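Local coordinates for acyl carrier protein (Thermotoga maritima MSB8, PDB 6LVU) that probably carries the growing acyl chain through fatty acid biosynthesis, as a small helical carrier protein, at residues R4-F8 against Q25-E29; K10-I15 against D49-F54. Residue numbers count along the deposited sequence, not the author numbering.

Overall arrangement
Here a small helical bundle combines an apolar interior with a polar margin, and both contacts use helix 4-19 to do so. Contact 2 packs its middle against helix 42-54 in a partly buried interface, while contact 1 ties its first turn to the loop between those helices, at the surface. Their centres lie about 11 Å apart, and they touch directly: Val26 CG2 packs 4.0 Å from Ile15 CG2, and Ile7 O lies 3.8 Å from Phe54 CZ. Along the chain the segments alternate. Two zinc ions, one bound by Asp49 and the other by Glu53, sit on the outer side of contact 2; neither contact includes Ser40, the predicted phosphopantetheine attachment site.

Contact 1 (R4-F8 against Q25-E29); sequences REEIF and QVTEE
Residues 4-8 form the opening turn of helix 4-19, with Phe8 N hydrogen-bonded to Arg4 O at 2.7 Å, whereas 25-29 belong to the long loop after it. Val26 and Thr27 are extended (phi/psi -96/99° and -118/168°) before Glu28 turns to -55/-33°. The CA atoms of Phe8 and Glu28 mark the register, 8.0 Å apart. The polar component is a bidentate salt bridge: Arg4 NE donates to Glu28 OE2 at 3.2 Å and Arg4 NH2 to Glu28 OE1 at 3.0 Å, both nearly linear. Arg4 takes chi1 t, and Glu28, with chi1 m and chi2 near -101°, swings its carboxylate round to meet the guanidinium edge. Arg4 NH1 forms a salt bridge with Glu77 and a hydrogen bond with Ser74, both on helix 69-79, and the backbone of Glu28 is hydrogen-bonded to that of Gly70. Packed against the loop backbone, the Phe8 ring (chi1 t) sets CZ 3.6 Å from Val26 O at its edge; Phe8 CD2 lies 3.9 Å from Glu28 OE2, beside the carboxylate paired with Arg4. At the surface, Arg4, at the start of the first helix, thus ties the interhelical loop typical of carrier proteins (Glu28) and the last helix (Glu77) by salt bridges.

Contact 2 (K10-I15 against D49-F54); sequences KVKSII and DFESEF. With ZN (zinc ion), chain E; ZN (zinc ion), chain C.
In the four-helix bundle of acyl carrier proteins, the first long helix packs against the helix that follows the predicted phosphopantetheine site, and these segments form part of that interface. Helices 10-15 and 49-54 run largely antiparallel, at 138° between their directions, with axes 11.0 Å apart at closest approach. CA atoms pair as Val11-Phe50 (7.2 Å), Ile14-Asp49 (7.9 Å) and Lys10-Glu53 (8.4 Å). Phe50, chi1 m, inserts its ring among aliphatic side chains: Val11 CG2 covers one face, Ile15 CG1 meets the edge with 3.8 Å to Phe50 CZ, and Ile14 CG2 approaches Phe50 CE1 at 3.4 Å. Phe54, also m, packs CZ 3.7 Å from Lys10 CB and CE2 4.1 Å from Val11 CG2. From helix 69-79, Ile72 touches Val11 and Phe50, while Ile76 touches Val11 and Phe54. At the margin Ile14 CD1 lies 3.6 Å from Glu53 CG; Lys10 turns its amine away to a salt bridge with Glu6. Two zinc ions bind the outer carboxylates. One is held by Asp49 OD1 at 2.1 Å, with Asp45 and a water at 2.3 Å; the other by Glu53 OE1 at 2.1 Å and a water at 2.2 Å.

Contact 1 (R4-F8 against Q25-E29)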
ATOM      1  N   ARG A   4      -9.747  -8.701  -4.596  1.00 13.84           N
ATOM      2  CA  ARG A   4      -8.701  -7.762  -4.998  1.00 18.89           C
ATOM      3  C   ARG A   4      -9.260  -6.358  -5.140  1.00 17.17           C
ATOM      4  O   ARG A   4      -8.642  -5.383  -4.691  1.00 16.00           O
ATOM      5  CB  ARG A   4      -8.046  -8.163  -6.318  1.00 15.51           C
ATOM      6  CG  ARG A   4      -6.831  -7.238  -6.658  1.00 19.79           C
ATOM      7  CD  ARG A   4      -5.754  -7.945  -7.435  1.00 20.57           C
ATOM      8  NE  ARG A   4      -4.501  -7.193  -7.529  1.00 24.00           N
ATOM      9  CZ  ARG A   4      -3.330  -7.655  -7.095  1.00 17.14           C
ATOM     10  NH1 ARG A   4      -3.258  -8.847  -6.519  1.00 12.06           N
ATOM     11  NH2 ARG A   4      -2.230  -6.925  -7.230  1.00 23.63           N
ATOM     12  N   GLU A   5     -10.431  -6.241  -5.774  1.00 15.13           N
ATOM     13  CA  GLU A   5     -11.044  -4.936  -5.971  1.00 14.36           C
ATOM     14  C   GLU A   5     -11.367  -4.293  -4.628  1.00 15.58           C
ATOM     15  O   GLU A   5     -11.216  -3.075  -4.466  1.00 15.18           O
ATOM     16  CB  GLU A   5     -12.286  -5.073  -6.853  1.00 17.07           C
ATOM     17  CG  GLU A   5     -11.964  -5.164  -8.362  1.00 12.00           C
ATOM     18  CD  GLU A   5     -13.143  -5.760  -9.177  1.00 23.12           C
ATOM     19  OE1 GLU A   5     -14.288  -5.833  -8.661  1.00 15.11           O
ATOM     20  OE2 GLU A   5     -12.929  -6.140 -10.346  1.00 23.34           O
ATOM     21  N   GLU A   6     -11.779  -5.102  -3.640  1.00 15.94           N
ATOM     22  CA  GLU A   6     -12.029  -4.588  -2.296  1.00 18.64           C
ATOM     23  C   GLU A   6     -10.738  -4.110  -1.646  1.00 16.69           C
ATOM     24  O   GLU A   6     -10.671  -2.999  -1.112  1.00 16.79           O
ATOM     25  CB  GLU A   6     -12.662  -5.662  -1.411  1.00 19.94           C
ATOM     26  CG  GLU A   6     -12.700  -5.235   0.066  1.00 22.54           C
ATOM     27  CD  GLU A   6     -13.245  -6.305   1.018  1.00 34.18           C
ATOM     28  OE1 GLU A   6     -13.408  -7.475   0.607  1.00 30.69           O
ATOM     29  OE2 GLU A   6     -13.513  -5.963   2.192  1.00 38.09           O
ATOM     30  N   ILE A   7      -9.712  -4.960  -1.660  1.00 14.34           N
ATOM     31  CA  ILE A   7      -8.442  -4.619  -1.040  1.00 12.17           C
ATOM     32  C   ILE A   7      -7.850  -3.393  -1.708  1.00 13.81           C
ATOM     33  O   ILE A   7      -7.422  -2.444  -1.039  1.00 12.45           O
ATOM     34  CB  ILE A   7      -7.482  -5.817  -1.125  1.00 17.11           C
ATOM     35  CG1 ILE A   7      -8.046  -6.989  -0.331  1.00 14.18           C
ATOM     36  CG2 ILE A   7      -6.085  -5.427  -0.630  1.00 12.74           C
ATOM     37  CD1 ILE A   7      -7.347  -8.288  -0.612  1.00 19.81           C
ATOM     38  N   PHE A   8      -7.832  -3.386  -3.041  1.00 13.67           N
ATOM     39  CA  PHE A   8      -7.227  -2.274  -3.763  1.00 16.03           C
ATOM     40  C   PHE A   8      -7.966  -0.954  -3.513  1.00 14.05           C
ATOM     41  O   PHE A   8      -7.337   0.104  -3.392  1.00 14.63           O
ATOM     42  CB  PHE A   8      -7.171  -2.584  -5.264  1.00 13.69           C
ATOM     43  CG  PHE A   8      -6.840  -1.393  -6.089  1.00 18.53           C
ATOM     44  CD1 PHE A   8      -7.816  -0.745  -6.822  1.00 26.17           C
ATOM     45  CD2 PHE A   8      -5.562  -0.879  -6.085  1.00 23.05           C
ATOM     46  CE1 PHE A   8      -7.509   0.378  -7.565  1.00 29.79           C
ATOM     47  CE2 PHE A   8      -5.251   0.247  -6.813  1.00 23.58           C
ATOM     48  CZ  PHE A   8      -6.221   0.872  -7.555  1.00 27.84           C
ATOM     49  N   GLN A  25      -4.276   9.214  -9.158  1.00 24.39           N
ATOM     50  CA  GLN A  25      -2.870   8.854  -9.329  1.00 26.81           C
ATOM     51  C   GLN A  25      -2.519   7.477  -8.763  1.00 23.97           C
ATOM     52  O   GLN A  25      -1.408   6.986  -9.010  1.00 18.50           O
ATOM     53  CB  GLN A  25      -1.952   9.905  -8.665  1.00 21.78           C
ATOM     54  CG  GLN A  25      -2.371  11.362  -8.891  1.00 28.26           C
ATOM     55  CD  GLN A  25      -1.583  12.353  -8.026  1.00 35.37           C
ATOM     56  OE1 GLN A  25      -2.162  13.150  -7.280  1.00 27.01           O
ATOM     57  NE2 GLN A  25      -0.246  12.300  -8.129  1.00 25.56           N
ATOM     58  N   VAL A  26      -3.397   6.856  -7.983  1.00 23.78           N
ATOM     59  CA  VAL A  26      -3.068   5.616  -7.288  1.00 23.15           C
ATOM     60  C   VAL A  26      -3.578   4.463  -8.145  1.00 21.92           C
ATOM     61  O   VAL A  26      -4.758   4.115  -8.116  1.00 26.41           O
ATOM     62  CB  VAL A  26      -3.644   5.588  -5.873  1.00 25.13           C
ATOM     63  CG1 VAL A  26      -3.259   4.285  -5.160  1.00 22.79           C
ATOM     64  CG2 VAL A  26      -3.158   6.800  -5.101  1.00 19.93           C
ATOM     65  N   THR A  27      -2.678   3.857  -8.906  1.00 21.96           N
ATOM     66  CA  THR A  27      -2.983   2.712  -9.746  1.00 21.66           C
ATOM     67  C   THR A  27      -2.151   1.525  -9.285  1.00 24.15           C
ATOM     68  O   THR A  27      -1.214   1.667  -8.492  1.00 21.55           O
ATOM     69  CB  THR A  27      -2.688   3.015 -11.212  1.00 21.26           C
ATOM     70  OG1 THR A  27      -1.283   3.241 -11.359  1.00 24.90           O
ATOM     71  CG2 THR A  27      -3.453   4.267 -11.665  1.00 23.27           C
ATOM     72  N   GLU A  28      -2.508   0.339  -9.791  1.00 18.41           N
ATOM     73  CA  GLU A  28      -1.737  -0.858  -9.471  1.00 27.11           C
ATOM     74  C   GLU A  28      -0.256  -0.705  -9.806  1.00 22.32           C
ATOM     75  O   GLU A  28       0.594  -1.255  -9.100  1.00 25.16           O
ATOM     76  CB  GLU A  28      -2.287  -2.074 -10.222  1.00 31.61           C
ATOM     77  CG  GLU A  28      -3.662  -2.568  -9.779  1.00 35.76           C
ATOM     78  CD  GLU A  28      -3.580  -3.789  -8.879  1.00 36.03           C
ATOM     79  OE1 GLU A  28      -2.536  -4.482  -8.930  1.00 28.28           O
ATOM     80  OE2 GLU A  28      -4.585  -4.083  -8.173  1.00 31.20           O
ATOM     81  N   GLU A  29       0.073   0.051 -10.854  1.00 21.86           N
ATOM     82  CA  GLU A  29       1.443   0.165 -11.358  1.00 27.50           C
ATOM     83  C   GLU A  29       2.242   1.286 -10.715  1.00 23.07           C
ATOM     84  O   GLU A  29       3.433   1.410 -11.010  1.00 30.40           O
ATOM     85  CB  GLU A  29       1.460   0.396 -12.878  1.00 25.53           C
ATOM     86  CG  GLU A  29       1.094  -0.805 -13.744  1.00 34.69           C
ATOM     87  CD  GLU A  29      -0.349  -1.225 -13.598  1.00 40.23           C
ATOM     88  OE1 GLU A  29      -1.245  -0.337 -13.598  1.00 43.14           O
ATOM     89  OE2 GLU A  29      -0.581  -2.450 -13.482  1.00 40.73           O
TER

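Contact 2 (K10-I15 against D49-F54)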
ATOM      1  N   LYS A  10      -9.565  -0.044  -0.773  1.00 13.65           N
ATOM      2  CA  LYS A  10      -9.202   0.427   0.565  1.00 16.59           C
ATOM      3  C   LYS A  10      -7.738   0.843   0.636  1.00 20.53           C
ATOM      4  O   LYS A  10      -7.387   1.792   1.356  1.00 19.44           O
ATOM      5  CB  LYS A  10      -9.503  -0.654   1.602  1.00 11.79           C
ATOM      6  CG  LYS A  10     -11.014  -0.965   1.782  1.00 14.20           C
ATOM      7  CD  LYS A  10     -11.173  -2.090   2.826  1.00 16.47           C
ATOM      8  CE  LYS A  10     -12.547  -2.142   3.453  1.00 21.16           C
ATOM      9  NZ  LYS A  10     -13.413  -3.156   2.803  1.00 21.92           N
ATOM     10  N   VAL A  11      -6.860   0.113  -0.054  1.00 13.33           N
ATOM     11  CA  VAL A  11      -5.458   0.519  -0.091  1.00 16.25           C
ATOM     12  C   VAL A  11      -5.344   1.893  -0.722  1.00 15.68           C
ATOM     13  O   VAL A  11      -4.552   2.738  -0.288  1.00 15.78           O
ATOM     14  CB  VAL A  11      -4.618  -0.526  -0.850  1.00 13.24           C
ATOM     15  CG1 VAL A  11      -3.326   0.110  -1.341  1.00 11.95           C
ATOM     16  CG2 VAL A  11      -4.328  -1.753   0.049  1.00 12.14           C
ATOM     17  N   LYS A  12      -6.163   2.146  -1.738  1.00 15.92           N
ATOM     18  CA  LYS A  12      -6.048   3.384  -2.488  1.00 17.44           C
ATOM     19  C   LYS A  12      -6.529   4.567  -1.660  1.00 20.00           C
ATOM     20  O   LYS A  12      -5.901   5.631  -1.664  1.00 15.88           O
ATOM     21  CB  LYS A  12      -6.834   3.247  -3.793  1.00 15.83           C
ATOM     22  CG  LYS A  12      -7.155   4.551  -4.485  1.00 23.52           C
ATOM     23  CD  LYS A  12      -7.833   4.284  -5.823  1.00 23.29           C
ATOM     24  CE  LYS A  12      -9.208   3.664  -5.610  1.00 28.49           C
ATOM     25  NZ  LYS A  12      -9.867   3.275  -6.886  1.00 36.37           N
ATOM     26  N   SER A  13      -7.601   4.375  -0.886  1.00 17.40           N
ATOM     27  CA  SER A  13      -8.099   5.442  -0.032  1.00 17.97           C
ATOM     28  C   SER A  13      -7.087   5.783   1.053  1.00 17.50           C
ATOM     29  O   SER A  13      -6.795   6.959   1.302  1.00 16.09           O
ATOM     30  CB  SER A  13      -9.436   5.017   0.583  1.00 16.66           C
ATOM     31  OG  SER A  13     -10.446   4.963  -0.422  1.00 21.01           O
ATOM     32  N   ILE A  14      -6.545   4.765   1.716  1.00 15.23           N
ATOM     33  CA  ILE A  14      -5.571   5.015   2.771  1.00 13.39           C
ATOM     34  C   ILE A  14      -4.364   5.758   2.213  1.00 13.80           C
ATOM     35  O   ILE A  14      -3.878   6.712   2.824  1.00 14.96           O
ATOM     36  CB  ILE A  14      -5.166   3.690   3.442  1.00 15.11           C
ATOM     37  CG1 ILE A  14      -6.364   3.096   4.198  1.00 18.26           C
ATOM     38  CG2 ILE A  14      -3.990   3.882   4.352  1.00 13.80           C
ATOM     39  CD1 ILE A  14      -6.156   1.646   4.626  1.00 15.82           C
ATOM     40  N   ILE A  15      -3.865   5.329   1.046  1.00 16.20           N
ATOM     41  CA  ILE A  15      -2.687   5.988   0.477  1.00 18.32           C
ATOM     42  C   ILE A  15      -3.009   7.434   0.167  1.00 20.01           C
ATOM     43  O   ILE A  15      -2.236   8.347   0.493  1.00 15.62           O
ATOM     44  CB  ILE A  15      -2.191   5.238  -0.774  1.00 17.11           C
ATOM     45  CG1 ILE A  15      -1.488   3.943  -0.383  1.00 20.93           C
ATOM     46  CG2 ILE A  15      -1.264   6.122  -1.592  1.00 16.47           C
ATOM     47  CD1 ILE A  15      -0.981   3.150  -1.585  1.00 13.59           C
ATOM     48  N   ASP A  49      -0.881   0.686   8.975  1.00 25.61           N
ATOM     49  CA  ASP A  49      -2.272   1.051   8.766  1.00 24.58           C
ATOM     50  C   ASP A  49      -2.996  -0.024   7.962  1.00 23.12           C
ATOM     51  O   ASP A  49      -4.117  -0.409   8.317  1.00 22.91           O
ATOM     52  CB  ASP A  49      -2.324   2.430   8.115  1.00 23.26           C
ATOM     53  CG  ASP A  49      -1.664   3.486   8.992  1.00 31.04           C
ATOM     54  OD1 ASP A  49      -1.677   3.304  10.233  1.00 33.91           O
ATOM     55  OD2 ASP A  49      -1.096   4.464   8.467  1.00 37.43           O
ATOM     56  N   PHE A  50      -2.339  -0.577   6.927  1.00 21.97           N
ATOM     57  CA  PHE A  50      -2.893  -1.730   6.212  1.00 20.78           C
ATOM     58  C   PHE A  50      -3.013  -2.949   7.118  1.00 22.28           C
ATOM     59  O   PHE A  50      -3.984  -3.708   7.024  1.00 23.52           O
ATOM     60  CB  PHE A  50      -2.047  -2.067   4.974  1.00 17.97           C
ATOM     61  CG  PHE A  50      -1.923  -0.928   3.991  1.00 17.68           C
ATOM     62  CD1 PHE A  50      -3.006  -0.086   3.740  1.00 21.78           C
ATOM     63  CD2 PHE A  50      -0.732  -0.673   3.347  1.00 15.62           C
ATOM     64  CE1 PHE A  50      -2.888   0.983   2.860  1.00 18.24           C
ATOM     65  CE2 PHE A  50      -0.618   0.387   2.455  1.00 17.81           C
ATOM     66  CZ  PHE A  50      -1.687   1.211   2.211  1.00 14.87           C
ATOM     67  N   GLU A  51      -2.032  -3.151   8.004  1.00 22.80           N
ATOM     68  CA  GLU A  51      -2.094  -4.274   8.939  1.00 24.55           C
ATOM     69  C   GLU A  51      -3.346  -4.203   9.803  1.00 27.19           C
ATOM     70  O   GLU A  51      -4.052  -5.203   9.975  1.00 26.76           O
ATOM     71  CB  GLU A  51      -0.843  -4.289   9.816  1.00 27.58           C
ATOM     72  CG  GLU A  51       0.298  -5.081   9.203  1.00 35.12           C
ATOM     73  CD  GLU A  51       1.595  -4.971   9.967  1.00 38.69           C
ATOM     74  OE1 GLU A  51       2.530  -5.738   9.649  1.00 44.10           O
ATOM     75  OE2 GLU A  51       1.692  -4.143  10.900  1.00 41.85           O
ATOM     76  N   SER A  52      -3.652  -3.016  10.326  1.00 24.78           N
ATOM     77  CA  SER A  52      -4.836  -2.829  11.150  1.00 21.66           C
ATOM     78  C   SER A  52      -6.105  -2.777  10.311  1.00 24.38           C
ATOM     79  O   SER A  52      -7.185  -3.098  10.810  1.00 26.16           O
ATOM     80  CB  SER A  52      -4.686  -1.551  11.974  1.00 30.76           C
ATOM     81  OG  SER A  52      -5.943  -1.001  12.310  1.00 40.00           O
ATOM     82  N   GLU A  53      -6.007  -2.360   9.051  1.00 22.62           N
ATOM     83  CA  GLU A  53      -7.189  -2.285   8.203  1.00 20.69           C
ATOM     84  C   GLU A  53      -7.735  -3.676   7.861  1.00 21.38           C
ATOM     85  O   GLU A  53      -8.948  -3.906   7.907  1.00 20.67           O
ATOM     86  CB  GLU A  53      -6.847  -1.489   6.944  1.00 18.98           C
ATOM     87  CG  GLU A  53      -8.010  -1.132   6.079  1.00 19.90           C
ATOM     88  CD  GLU A  53      -8.946  -0.133   6.744  1.00 24.94           C
ATOM     89  OE1 GLU A  53     -10.145  -0.135   6.392  1.00 22.68           O
ATOM     90  OE2 GLU A  53      -8.493   0.653   7.616  1.00 25.98           O
ATOM     91  N   PHE A  54      -6.867  -4.617   7.509  1.00 21.43           N
ATOM     92  CA  PHE A  54      -7.311  -5.912   7.019  1.00 20.23           C
ATOM     93  C   PHE A  54      -7.078  -7.034   8.014  1.00 26.34           C
ATOM     94  O   PHE A  54      -7.424  -8.185   7.719  1.00 30.23           O
ATOM     95  CB  PHE A  54      -6.614  -6.251   5.701  1.00 18.74           C
ATOM     96  CG  PHE A  54      -6.849  -5.244   4.620  1.00 17.45           C
ATOM     97  CD1 PHE A  54      -8.006  -5.266   3.879  1.00 16.37           C
ATOM     98  CD2 PHE A  54      -5.908  -4.266   4.361  1.00 16.36           C
ATOM     99  CE1 PHE A  54      -8.223  -4.330   2.885  1.00 18.83           C
ATOM    100  CE2 PHE A  54      -6.113  -3.333   3.371  1.00 18.84           C
ATOM    101  CZ  PHE A  54      -7.273  -3.360   2.632  1.00 15.95           C
TER
HETATM  102 ZN    ZN E 103      -0.145   4.500  11.067  1.00 53.75          ZN
HETATM  103 ZN    ZN C 101     -11.280   1.583   6.767  1.00 28.67          ZN
HETATM  104  O   HOH W   1     -11.734   1.742   8.955  1.00 33.41           O
HETATM  105  O   HOH W   2      -0.863   6.449  10.077  1.00 28.28           O